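Local coordinates for iron-regulated outer membrane protein (Neisseria meningitidis, PDB 4B7O) that takes up iron across the meningococcal outer membrane as a TonB-dependent transporter, probably acting as a receptor for iron-carrying siderophores, at residues D122-S126 and N329-L333; V139-L143 and R249-A253; L143-S148 and I167-D173. One frame throughout, in Å; residues are numbered along the deposited sequence.

Contact 1 (D122-S126 and N329-L333); sequences DNAYS and NAYVL
Asn-123 and Asn-329 provide the polar half of this contact, through two hydrogen bonds of unequal strength. The stronger runs from Asn-329 ND2 to the backbone oxygen Asn-123 O, 3.1 Å long, with an N-H...O angle of 154°; the donor reaches that oxygen from well above the carbonyl plane. In return Asn-123 ND2 points at Asn-329 OD1, but at 3.4 Å this bond is weak. The two side chains cross at about a right angle, although their amide planes are only 28° apart. Asn-329 has further partners on its own wall: OD1 takes a hydrogen bond from Asn-365 ND2, and ND2 makes a weak one with Asn-312 OD1, which helps fix the rotation of the amide.

The apolar half is a CH-pi contact. Ala-124 CB sits over the centre of the Tyr-331 ring, 3.3 Å from its centroid and almost on the ring normal. With chi1 at 67°, Tyr-331 turns one face of its ring to the methyl. Next along, Leu-333 CD1 rests on the backbone, 3.7 Å from Tyr-125 N, and lies 4.3 Å from Ser-126 CB. The Tyr-125 side chain turns the other way, and its OH bonds to Ile-160 N.

Asn-329, Tyr-331 and Leu-333 are alternate residues, all facing 122-126, while Ala-330 and Val-332 point away. That is the pattern of a beta-barrel wall whose inward side chains pack on an enclosed plug, the architecture of TonB-dependent transporters.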
loop_
_atom_site.group_PDB
_atom_site.type_symbol
_atom_site.label_atom_id
_atom_site.label_comp_id
_atom_site.label_asym_id
_atom_site.label_seq_id
_atom_site.Cartn_x
_atom_site.Cartn_y
_atom_site.Cartn_z
ATOM N N ASP A 122 0.980 -11.513 0.322
ATOM C CA ASP A 122 1.412 -12.796 -0.223
ATOM C C ASP A 122 1.856 -12.770 -1.692
ATOM O O ASP A 122 1.680 -13.746 -2.431
ATOM C CB ASP A 122 0.342 -13.827 0.024
ATOM C CG ASP A 122 0.141 -14.085 1.494
ATOM O OD1 ASP A 122 1.152 -14.113 2.241
ATOM O OD2 ASP A 122 -1.015 -14.271 1.914
ATOM N N ASN A 123 2.447 -11.651 -2.104
ATOM C CA ASN A 123 2.902 -11.537 -3.462
ATOM C C ASN A 123 1.771 -11.492 -4.524
ATOM O O ASN A 123 1.915 -12.032 -5.607
ATOM C CB ASN A 123 3.886 -12.675 -3.807
ATOM C CG ASN A 123 4.916 -12.228 -4.845
ATOM O OD1 ASN A 123 5.296 -11.057 -4.875
ATOM N ND2 ASN A 123 5.349 -13.146 -5.705
ATOM N N ALA A 124 0.648 -10.863 -4.189
ATOM C CA ALA A 124 -0.393 -10.600 -5.136
ATOM C C ALA A 124 -0.842 -9.177 -4.942
ATOM O O ALA A 124 -1.075 -8.750 -3.834
ATOM C CB ALA A 124 -1.549 -11.548 -4.904
ATOM N N TYR A 125 -1.024 -8.457 -6.036
ATOM C CA TYR A 125 -1.371 -7.072 -5.953
ATOM C C TYR A 125 -1.858 -6.633 -7.332
ATOM O O TYR A 125 -1.489 -7.172 -8.359
ATOM C CB TYR A 125 -0.114 -6.255 -5.566
ATOM C CG TYR A 125 1.139 -6.563 -6.447
ATOM C CD1 TYR A 125 2.011 -7.589 -6.120
ATOM C CD2 TYR A 125 1.427 -5.819 -7.570
ATOM C CE1 TYR A 125 3.127 -7.892 -6.907
ATOM C CE2 TYR A 125 2.549 -6.091 -8.347
ATOM C CZ TYR A 125 3.386 -7.134 -7.997
ATOM O OH TYR A 125 4.485 -7.400 -8.753
ATOM N N SER A 126 -2.598 -5.560 -7.346
ATOM C CA SER A 126 -3.272 -5.103 -8.526
ATOM C C SER A 126 -2.982 -3.631 -8.532
ATOM O O SER A 126 -2.708 -3.063 -7.499
ATOM C CB SER A 126 -4.780 -5.318 -8.294
ATOM O OG SER A 126 -5.544 -4.463 -9.077
ATOM N N ASN A 329 3.933 -18.471 -7.159
ATOM C CA ASN A 329 2.586 -18.389 -6.683
ATOM C C ASN A 329 1.543 -18.208 -7.788
ATOM O O ASN A 329 1.880 -17.813 -8.940
ATOM C CB ASN A 329 2.474 -17.354 -5.575
ATOM C CG ASN A 329 2.498 -15.945 -6.085
ATOM O OD1 ASN A 329 3.294 -15.588 -6.987
ATOM N ND2 ASN A 329 1.600 -15.099 -5.513
ATOM N N ALA A 330 0.292 -18.528 -7.453
ATOM C CA ALA A 330 -0.777 -18.216 -8.380
ATOM C C ALA A 330 -1.961 -17.706 -7.600
ATOM O O ALA A 330 -2.346 -18.280 -6.573
ATOM C CB ALA A 330 -1.184 -19.472 -9.134
ATOM N N TYR A 331 -2.581 -16.653 -8.093
ATOM C CA TYR A 331 -3.613 -16.112 -7.335
ATOM C C TYR A 331 -4.740 -15.499 -8.162
ATOM O O TYR A 331 -4.592 -15.210 -9.351
ATOM C CB TYR A 331 -2.989 -15.049 -6.410
ATOM C CG TYR A 331 -2.464 -13.883 -7.161
ATOM C CD1 TYR A 331 -3.268 -12.833 -7.472
ATOM C CD2 TYR A 331 -1.138 -13.878 -7.619
ATOM C CE1 TYR A 331 -2.766 -11.767 -8.201
ATOM C CE2 TYR A 331 -0.629 -12.829 -8.331
ATOM C CZ TYR A 331 -1.439 -11.784 -8.613
ATOM O OH TYR A 331 -0.920 -10.739 -9.305
ATOM N N VAL A 332 -5.819 -15.189 -7.448
ATOM C CA VAL A 332 -6.997 -14.454 -7.974
ATOM C C VAL A 332 -7.385 -13.427 -6.962
ATOM O O VAL A 332 -7.681 -13.725 -5.829
ATOM C CB VAL A 332 -8.199 -15.421 -8.109
ATOM C CG1 VAL A 332 -9.362 -14.728 -8.765
ATOM C CG2 VAL A 332 -7.783 -16.689 -8.872
ATOM N N LEU A 333 -7.377 -12.201 -7.348
ATOM C CA LEU A 333 -7.591 -11.162 -6.416
ATOM C C LEU A 333 -8.857 -10.450 -6.866
ATOM O O LEU A 333 -8.956 -10.011 -8.015
ATOM C CB LEU A 333 -6.424 -10.212 -6.544
ATOM C CG LEU A 333 -5.908 -9.573 -5.276
ATOM C CD1 LEU A 333 -4.717 -8.677 -5.597
ATOM C CD2 LEU A 333 -6.981 -8.769 -4.558
#

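Contact 2 (V139-L143 and R249-A253); sequences VDPAL and RSYLA
The carboxylate of Asp-140 is the flat group that meets the barrel strand, and it does so through one oxygen: Ser-250 OG donates to OD2 over 2.9 Å, arriving nearly along the C-O axis of the carboxylate. The other oxygen, OD1, is turned back to its own loop and takes a weak hydrogen bond from Ala-142 N, an Asx turn, so both ends of the group are engaged. On the serine, chi1 at 60° tucks the hydroxyl over its own backbone and aims it at the loop.

Behind the carboxylate the Asx turn is nested in a beta turn through Pro-141 and Ala-142, closed by Leu-143 N bonding to Asp-140 O at 3.0 Å. The turn brings Leu-143 round to the same wall. Its two methyls touch successive inward residues of the strand: CD1 is 3.8 Å from Ser-250 CB, and CD2 is 3.7 Å from Leu-252 CB and close to the backbone carbon of Tyr-251. The Tyr-251 side chain itself points away from the loop. Met-271 on strand 264-276 also packs on Leu-143.

One hydrogen bond from a hydroxyl to a probably ionised carboxylate, with Leu-143 packed on Ser-250 and Leu-252, joins plug loop to barrel wall over a small interface of 210 Å²: a modest link, part polar and part apolar.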
loop_
_atom_site.group_PDB
_atom_site.type_symbol
_atom_site.label_atom_id
_atom_site.label_comp_id
_atom_site.label_asym_id
_atom_site.label_seq_id
_atom_site.Cartn_x
_atom_site.Cartn_y
_atom_site.Cartn_z
ATOM N N VAL A 139 -4.729 -3.295 3.390
ATOM C CA VAL A 139 -5.032 -4.552 4.130
ATOM C C VAL A 139 -5.078 -4.398 5.663
ATOM O O VAL A 139 -4.498 -3.483 6.234
ATOM C CB VAL A 139 -4.002 -5.648 3.791
ATOM C CG1 VAL A 139 -2.675 -5.320 4.467
ATOM C CG2 VAL A 139 -4.502 -7.017 4.217
ATOM N N ASP A 140 -5.768 -5.305 6.323
ATOM C CA ASP A 140 -6.014 -5.145 7.725
ATOM C C ASP A 140 -4.932 -5.955 8.454
ATOM O O ASP A 140 -4.783 -7.142 8.235
ATOM C CB ASP A 140 -7.433 -5.637 8.001
ATOM C CG ASP A 140 -7.684 -5.919 9.466
ATOM O OD1 ASP A 140 -7.080 -5.232 10.315
ATOM O OD2 ASP A 140 -8.457 -6.868 9.777
ATOM N N PRO A 141 -4.167 -5.311 9.318
ATOM C CA PRO A 141 -3.054 -5.932 10.050
ATOM C C PRO A 141 -3.412 -7.143 10.843
ATOM O O PRO A 141 -2.545 -7.953 11.180
ATOM C CB PRO A 141 -2.593 -4.826 11.020
ATOM C CG PRO A 141 -3.710 -3.810 11.032
ATOM C CD PRO A 141 -4.296 -3.876 9.631
ATOM N N ALA A 142 -4.671 -7.273 11.207
ATOM C CA ALA A 142 -5.076 -8.490 11.887
ATOM C C ALA A 142 -4.677 -9.770 11.112
ATOM O O ALA A 142 -4.366 -10.784 11.680
ATOM C CB ALA A 142 -6.588 -8.459 12.127
ATOM N N LEU A 143 -4.691 -9.699 9.800
ATOM C CA LEU A 143 -4.409 -10.832 8.989
ATOM C C LEU A 143 -2.904 -11.122 8.783
ATOM O O LEU A 143 -2.514 -12.239 8.426
ATOM C CB LEU A 143 -5.061 -10.573 7.633
ATOM C CG LEU A 143 -6.604 -10.523 7.585
ATOM C CD1 LEU A 143 -6.999 -10.070 6.194
ATOM C CD2 LEU A 143 -7.246 -11.862 7.908
ATOM N N ARG A 249 -14.622 -6.359 8.540
ATOM C CA ARG A 249 -14.506 -7.775 8.832
ATOM C C ARG A 249 -13.446 -8.419 7.973
ATOM O O ARG A 249 -13.346 -8.143 6.779
ATOM C CB ARG A 249 -15.824 -8.459 8.581
ATOM C CG ARG A 249 -16.800 -8.019 9.635
ATOM C CD ARG A 249 -18.217 -8.339 9.267
ATOM N NE ARG A 249 -19.106 -7.491 10.047
ATOM C CZ ARG A 249 -20.416 -7.625 9.977
ATOM N NH1 ARG A 249 -20.925 -8.576 9.193
ATOM N NH2 ARG A 249 -21.201 -6.834 10.674
ATOM N N SER A 250 -12.647 -9.270 8.572
ATOM C CA SER A 250 -11.714 -10.010 7.790
ATOM C C SER A 250 -11.663 -11.418 8.293
ATOM O O SER A 250 -11.847 -11.651 9.483
ATOM C CB SER A 250 -10.344 -9.352 7.837
ATOM O OG SER A 250 -9.864 -9.291 9.162
ATOM N N TYR A 251 -11.474 -12.361 7.381
ATOM C CA TYR A 251 -11.118 -13.694 7.791
ATOM C C TYR A 251 -10.057 -14.288 6.868
ATOM O O TYR A 251 -9.824 -13.806 5.766
ATOM C CB TYR A 251 -12.362 -14.553 7.955
ATOM C CG TYR A 251 -12.925 -15.038 6.686
ATOM C CD1 TYR A 251 -12.439 -16.212 6.105
ATOM C CD2 TYR A 251 -13.972 -14.380 6.081
ATOM C CE1 TYR A 251 -12.943 -16.676 4.923
ATOM C CE2 TYR A 251 -14.504 -14.849 4.915
ATOM C CZ TYR A 251 -13.977 -15.997 4.336
ATOM O OH TYR A 251 -14.467 -16.469 3.136
ATOM N N LEU A 252 -9.368 -15.299 7.357
ATOM C CA LEU A 252 -8.319 -15.936 6.592
ATOM C C LEU A 252 -8.433 -17.420 6.817
ATOM O O LEU A 252 -8.470 -17.868 7.979
ATOM C CB LEU A 252 -6.960 -15.442 7.070
ATOM C CG LEU A 252 -5.704 -16.096 6.503
ATOM C CD1 LEU A 252 -5.563 -16.007 4.982
ATOM C CD2 LEU A 252 -4.501 -15.461 7.187
ATOM N N ALA A 253 -8.518 -18.179 5.731
ATOM C CA ALA A 253 -8.387 -19.635 5.865
ATOM C C ALA A 253 -7.154 -20.114 5.080
ATOM O O ALA A 253 -6.920 -19.714 3.902
ATOM C CB ALA A 253 -9.631 -20.352 5.396
#

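Contact 3 (L143-S148 and I167-D173); sequences LVKVVS and IIAKTVD
Leu-143 O accepts Val-172 N at 2.8 Å, in the carbonyl plane, with Thr-171 CA making a lesser CA-H...O contact. This marks one end of an antiparallel pairing between strands 144-150 and 166-171 in the four-stranded mixed sheet of the plug, interrupted by a classic beta bulge in which Lys-145 and Val-146 both face Lys-170. Lys-170 accordingly serves both: its O accepts from Lys-145 N at 2.6 Å, and its N donates to Val-146 O at 3.1 Å. Beyond the bulge the pairing is regular, Ser-148 and Ile-168 exchanging two backbone bonds.

Side chains sort by face. On one, Val-146 CG1 runs beside the aliphatic chain of Lys-170, 3.8 Å from its CG; on the other, Val-147 CG1 meets Ile-167 CG2 at 3.8 Å. Ser-148 OG is bonded to Asn-70 N on strand 67-73. At the Leu-143 end Lys-254 of the barrel makes a hydrogen bond with Thr-171 OG1 and a salt bridge with Asp-173 OD1.

Within the bulge Lys-145 points toward 167-173, its CB 3.6 Å from Val-172 CA. A chi1 of 69° carries Lys-145 CG to within 3.4 Å of Thr-171 O.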
loop_
_atom_site.group_PDB
_atom_site.type_symbol
_atom_site.label_atom_id
_atom_site.label_comp_id
_atom_site.label_asym_id
_atom_site.label_seq_id
_atom_site.Cartn_x
_atom_site.Cartn_y
_atom_site.Cartn_z
ATOM N N LEU A 143 -4.691 -9.699 9.800
ATOM C CA LEU A 143 -4.409 -10.832 8.989
ATOM C C LEU A 143 -2.904 -11.122 8.783
ATOM O O LEU A 143 -2.514 -12.239 8.426
ATOM C CB LEU A 143 -5.061 -10.573 7.633
ATOM C CG LEU A 143 -6.604 -10.523 7.585
ATOM C CD1 LEU A 143 -6.999 -10.070 6.194
ATOM C CD2 LEU A 143 -7.246 -11.862 7.908
ATOM N N VAL A 144 -2.064 -10.123 8.996
ATOM C CA VAL A 144 -0.683 -10.251 8.569
ATOM C C VAL A 144 0.240 -10.832 9.645
ATOM O O VAL A 144 -0.039 -10.722 10.827
ATOM C CB VAL A 144 -0.161 -8.918 8.007
ATOM C CG1 VAL A 144 -1.214 -8.322 7.098
ATOM C CG2 VAL A 144 0.178 -7.959 9.130
ATOM N N LYS A 145 1.342 -11.445 9.240
ATOM C CA LYS A 145 2.347 -11.854 10.208
ATOM C C LYS A 145 3.565 -10.923 10.213
ATOM O O LYS A 145 4.235 -10.763 11.221
ATOM C CB LYS A 145 2.775 -13.282 9.993
ATOM C CG LYS A 145 3.558 -13.544 8.736
ATOM C CD LYS A 145 4.422 -14.787 8.936
ATOM C CE LYS A 145 4.657 -15.510 7.620
ATOM N NZ LYS A 145 6.022 -16.091 7.546
ATOM N N VAL A 146 3.808 -10.286 9.086
ATOM C CA VAL A 146 4.979 -9.530 8.907
ATOM C C VAL A 146 4.602 -8.432 7.905
ATOM O O VAL A 146 3.831 -8.696 6.987
ATOM C CB VAL A 146 6.063 -10.519 8.389
ATOM C CG1 VAL A 146 6.217 -10.532 6.885
ATOM C CG2 VAL A 146 7.380 -10.241 9.028
ATOM N N VAL A 147 5.095 -7.210 8.092
ATOM C CA VAL A 147 5.007 -6.127 7.079
ATOM C C VAL A 147 6.410 -5.575 6.804
ATOM O O VAL A 147 7.134 -5.297 7.747
ATOM C CB VAL A 147 4.190 -4.933 7.611
ATOM C CG1 VAL A 147 4.144 -3.791 6.583
ATOM C CG2 VAL A 147 2.809 -5.353 8.068
ATOM N N SER A 148 6.792 -5.437 5.527
ATOM C CA SER A 148 8.112 -4.892 5.102
ATOM C C SER A 148 7.932 -3.692 4.153
ATOM O O SER A 148 6.793 -3.409 3.732
ATOM C CB SER A 148 8.966 -5.954 4.418
ATOM O OG SER A 148 9.261 -7.035 5.272
ATOM N N ILE A 167 4.457 -1.565 -0.073
ATOM C CA ILE A 167 4.330 -2.167 1.231
ATOM C C ILE A 167 4.155 -3.667 0.982
ATOM O O ILE A 167 3.421 -4.069 0.097
ATOM C CB ILE A 167 3.096 -1.609 1.935
ATOM C CG1 ILE A 167 3.031 -0.088 1.771
ATOM C CG2 ILE A 167 3.070 -2.009 3.389
ATOM C CD1 ILE A 167 3.791 0.702 2.804
ATOM N N ILE A 168 4.803 -4.513 1.755
ATOM C CA ILE A 168 4.812 -5.938 1.438
ATOM C C ILE A 168 4.351 -6.633 2.662
ATOM O O ILE A 168 4.925 -6.446 3.712
ATOM C CB ILE A 168 6.235 -6.402 1.142
ATOM C CG1 ILE A 168 6.753 -5.735 -0.101
ATOM C CG2 ILE A 168 6.360 -7.927 1.059
ATOM C CD1 ILE A 168 6.774 -6.688 -1.256
ATOM N N ALA A 169 3.311 -7.429 2.562
ATOM C CA ALA A 169 2.835 -8.078 3.768
ATOM C C ALA A 169 2.712 -9.577 3.518
ATOM O O ALA A 169 2.557 -10.009 2.386
ATOM C CB ALA A 169 1.518 -7.465 4.195
ATOM N N LYS A 170 2.870 -10.381 4.561
ATOM C CA LYS A 170 2.628 -11.793 4.436
ATOM C C LYS A 170 1.600 -12.134 5.468
ATOM O O LYS A 170 1.675 -11.643 6.622
ATOM C CB LYS A 170 3.861 -12.642 4.671
ATOM C CG LYS A 170 5.035 -12.339 3.764
ATOM C CD LYS A 170 6.158 -13.277 4.161
ATOM C CE LYS A 170 7.472 -12.770 3.689
ATOM N NZ LYS A 170 7.706 -13.389 2.354
ATOM N N THR A 171 0.654 -12.990 5.073
ATOM C CA THR A 171 -0.438 -13.325 5.952
ATOM C C THR A 171 0.090 -14.265 7.049
ATOM O O THR A 171 1.110 -14.913 6.870
ATOM C CB THR A 171 -1.640 -13.915 5.167
ATOM O OG1 THR A 171 -1.216 -15.079 4.431
ATOM C CG2 THR A 171 -2.204 -12.871 4.202
ATOM N N VAL A 172 -0.596 -14.330 8.172
ATOM C CA VAL A 172 -0.168 -15.203 9.252
ATOM C C VAL A 172 -0.342 -16.696 8.907
ATOM O O VAL A 172 -1.123 -17.068 8.025
ATOM C CB VAL A 172 -0.871 -14.787 10.579
ATOM C CG1 VAL A 172 -2.348 -14.659 10.361
ATOM C CG2 VAL A 172 -0.598 -15.798 11.677
ATOM N N ASP A 173 0.434 -17.524 9.596
ATOM C CA ASP A 173 0.588 -18.968 9.411
ATOM C C ASP A 173 0.367 -19.589 10.768
ATOM O O ASP A 173 0.618 -18.965 11.795
ATOM C CB ASP A 173 2.072 -19.254 9.133
ATOM C CG ASP A 173 2.378 -19.302 7.710
ATOM O OD1 ASP A 173 1.519 -18.916 6.882
ATOM O OD2 ASP A 173 3.478 -19.758 7.388
#

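In the fold
Contact 3 lies within the plug sheet and is held mainly by backbone bonds, whereas contacts 1 and 2 join plug loops to the inner barrel wall through wall side chains that meet loop side chains and, in contact 1, loop backbone. Contacts 1 and 3 are buried; contact 2 is partly so. The wall strands differ: 323-339 meets the plug with an asparagine amide, an aromatic ring and a leucine, 246-259 with a serine and a leucine. Contact 3 connects the other two. Asp-122 OD2 hydrogen-bonds with Thr-171 OG1, and Asp-122 N with Ala-169 O, while Leu-143 belongs to both contacts 2 and 3. Leu-252 also packs on Thr-171. Contacts 1 and 2 do not touch.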